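Local coordinates for protein alcohol dehydrogenase, zinc-containing (Thermotoga maritima, PDB 3IP1) that catalyses the NAD(+)-dependent oxidation of scyllo-inosose to 3-dehydro-scyllo-inosose, probably as a step in myo-inositol degradation, at residues A127-W132 and Q342-H347. Sequence-based numbering, arbitrary orientation.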
loop_
_atom_site.group_PDB
_atom_site.type_symbol
_atom_site.label_atom_id
_atom_site.label_comp_id
_atom_site.label_asym_id
_atom_site.label_seq_id
_atom_site.Cartn_x
_atom_site.Cartn_y
_atom_site.Cartn_z
ATOM N N ALA A 127 -12.588 -25.376 8.764
ATOM C CA ALA A 127 -11.138 -25.428 8.670
ATOM C C ALA A 127 -10.604 -25.132 7.276
ATOM O O ALA A 127 -11.317 -25.248 6.271
ATOM C CB ALA A 127 -10.598 -26.751 9.207
ATOM N N GLU A 128 -9.352 -24.701 7.234
ATOM C CA GLU A 128 -8.679 -24.409 5.986
ATOM C C GLU A 128 -8.301 -25.723 5.291
ATOM O O GLU A 128 -8.087 -26.748 5.946
ATOM C CB GLU A 128 -7.434 -23.539 6.238
ATOM C CG GLU A 128 -7.726 -22.298 7.075
ATOM C CD GLU A 128 -6.492 -21.487 7.420
ATOM O OE1 GLU A 128 -5.451 -21.614 6.753
ATOM O OE2 GLU A 128 -6.558 -20.702 8.373
ATOM N N GLU A 129 -8.222 -25.673 3.973
ATOM C CA GLU A 129 -7.809 -26.808 3.153
ATOM C C GLU A 129 -6.284 -26.802 2.843
ATOM O O GLU A 129 -5.687 -27.875 2.637
ATOM C CB GLU A 129 -8.681 -26.831 1.880
ATOM C CG GLU A 129 -8.306 -27.833 0.800
ATOM C CD GLU A 129 -7.169 -27.355 -0.111
ATOM O OE1 GLU A 129 -6.831 -26.161 -0.126
ATOM O OE2 GLU A 129 -6.609 -28.195 -0.827
HETATM N N MSE A 130 -5.672 -25.616 2.817
HETATM C CA MSE A 130 -4.235 -25.487 2.570
HETATM C C MSE A 130 -3.510 -25.739 3.878
HETATM O O MSE A 130 -3.556 -24.912 4.773
HETATM C CB MSE A 130 -3.867 -24.087 2.058
HETATM C CG MSE A 130 -4.621 -23.584 0.809
HETATM SE SE MSE A 130 -4.093 -24.498 -0.850
HETATM C CE MSE A 130 -2.498 -23.419 -1.241
ATOM N N LEU A 131 -2.855 -26.884 4.001
ATOM C CA LEU A 131 -2.188 -27.229 5.242
ATOM C C LEU A 131 -0.729 -26.746 5.198
ATOM O O LEU A 131 0.194 -27.516 4.924
ATOM C CB LEU A 131 -2.344 -28.729 5.556
ATOM C CG LEU A 131 -3.744 -29.317 5.256
ATOM C CD1 LEU A 131 -3.755 -30.833 5.392
ATOM C CD2 LEU A 131 -4.899 -28.661 6.083
ATOM N N TRP A 132 -0.556 -25.439 5.428
ATOM C CA TRP A 132 0.756 -24.768 5.446
ATOM C C TRP A 132 1.609 -25.203 6.649
ATOM O O TRP A 132 1.079 -25.541 7.714
ATOM C CB TRP A 132 0.574 -23.242 5.454
ATOM C CG TRP A 132 -0.555 -22.772 6.347
ATOM C CD1 TRP A 132 -1.847 -22.571 5.980
ATOM C CD2 TRP A 132 -0.482 -22.461 7.750
ATOM N NE1 TRP A 132 -2.595 -22.149 7.064
ATOM C CE2 TRP A 132 -1.780 -22.072 8.160
ATOM C CE3 TRP A 132 0.555 -22.456 8.697
ATOM C CZ2 TRP A 132 -2.074 -21.705 9.473
ATOM C CZ3 TRP A 132 0.259 -22.065 10.010
ATOM C CH2 TRP A 132 -1.042 -21.700 10.376
ATOM N N GLN A 342 -4.368 -17.496 -5.594
ATOM C CA GLN A 342 -4.699 -18.891 -5.265
ATOM C C GLN A 342 -4.844 -19.044 -3.746
ATOM O O GLN A 342 -4.207 -18.293 -2.976
ATOM C CB GLN A 342 -3.644 -19.872 -5.799
ATOM C CG GLN A 342 -2.427 -20.067 -4.878
ATOM C CD GLN A 342 -1.435 -21.115 -5.385
ATOM O OE1 GLN A 342 -1.625 -21.699 -6.446
ATOM N NE2 GLN A 342 -0.361 -21.346 -4.619
ATOM N N GLY A 343 -5.686 -19.988 -3.321
ATOM C CA GLY A 343 -5.776 -20.332 -1.899
ATOM C C GLY A 343 -6.701 -19.441 -1.086
ATOM O O GLY A 343 -7.443 -18.596 -1.634
ATOM N N HIS A 344 -6.661 -19.624 0.233
ATOM C CA HIS A 344 -7.648 -19.002 1.109
ATOM C C HIS A 344 -7.067 -18.803 2.516
ATOM O O HIS A 344 -7.757 -18.325 3.405
ATOM C CB HIS A 344 -8.865 -19.922 1.177
ATOM C CG HIS A 344 -8.508 -21.332 1.526
ATOM N ND1 HIS A 344 -8.560 -22.364 0.613
ATOM C CD2 HIS A 344 -8.047 -21.873 2.681
ATOM C CE1 HIS A 344 -8.161 -23.483 1.196
ATOM N NE2 HIS A 344 -7.852 -23.215 2.453
ATOM N N SER A 345 -5.813 -19.193 2.705
ATOM C CA SER A 345 -5.157 -19.131 4.029
ATOM C C SER A 345 -4.522 -17.768 4.281
ATOM O O SER A 345 -4.380 -16.972 3.355
ATOM C CB SER A 345 -4.092 -20.250 4.150
ATOM O OG SER A 345 -4.709 -21.530 4.018
ATOM N N GLY A 346 -4.176 -17.505 5.540
ATOM C CA GLY A 346 -3.451 -16.308 5.936
ATOM C C GLY A 346 -4.279 -15.042 5.931
ATOM O O GLY A 346 -5.468 -15.071 5.570
ATOM N N HIS A 347 -3.644 -13.936 6.348
ATOM C CA HIS A 347 -4.201 -12.561 6.208
ATOM C C HIS A 347 -5.473 -12.300 7.004
ATOM O O HIS A 347 -6.027 -11.221 6.929
ATOM C CB HIS A 347 -4.421 -12.213 4.712
ATOM C CG HIS A 347 -3.226 -12.511 3.859
ATOM N ND1 HIS A 347 -2.099 -11.715 3.856
ATOM C CD2 HIS A 347 -2.952 -13.557 3.043
ATOM C CE1 HIS A 347 -1.193 -12.240 3.048
ATOM N NE2 HIS A 347 -1.686 -13.357 2.539
HETATM O O HOH W 1 -4.472 -18.684 8.080
#
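In this zinc-containing alcohol dehydrogenase, the loop 342-347, which follows strand 337-340 of the Rossmann-type sheet, meets segment 127-132 of the GroES-like catalytic domain, showing how buried polar side chains can join two domains. Two backbone amides converge on one imidazole nitrogen: H344 NE2 accepts from E129 N at 2.9 Å and, more loosely, from M130 N at 3.3 Å, both donors tilted from the ring plane. Because NE2 acts as acceptor, it probably carries no proton. A second polar cluster centres on E128, whose OE2 is hydrogen-bonded to W173 NE1 and, through a water, to G346 N. E128 OE1 is gripped twice, from opposite sides of the carboxylate plane, by S345 OG at 2.8 Å and by W132 NE1 along a nearly straight 172° bond. An alanine in place of H344 would remove the acceptor for both amides and would probably loosen the domain contact beside E195, a metal ligand that the imidazole touches. A chi1 of 52° sets the H344 ring in the crowded position between backbone N and carbonyl carbon. Packing completes its setting, with selenomethionine M130 laying CG over one face in a CH-pi contact, 3.9 Å from the H344 ring centroid.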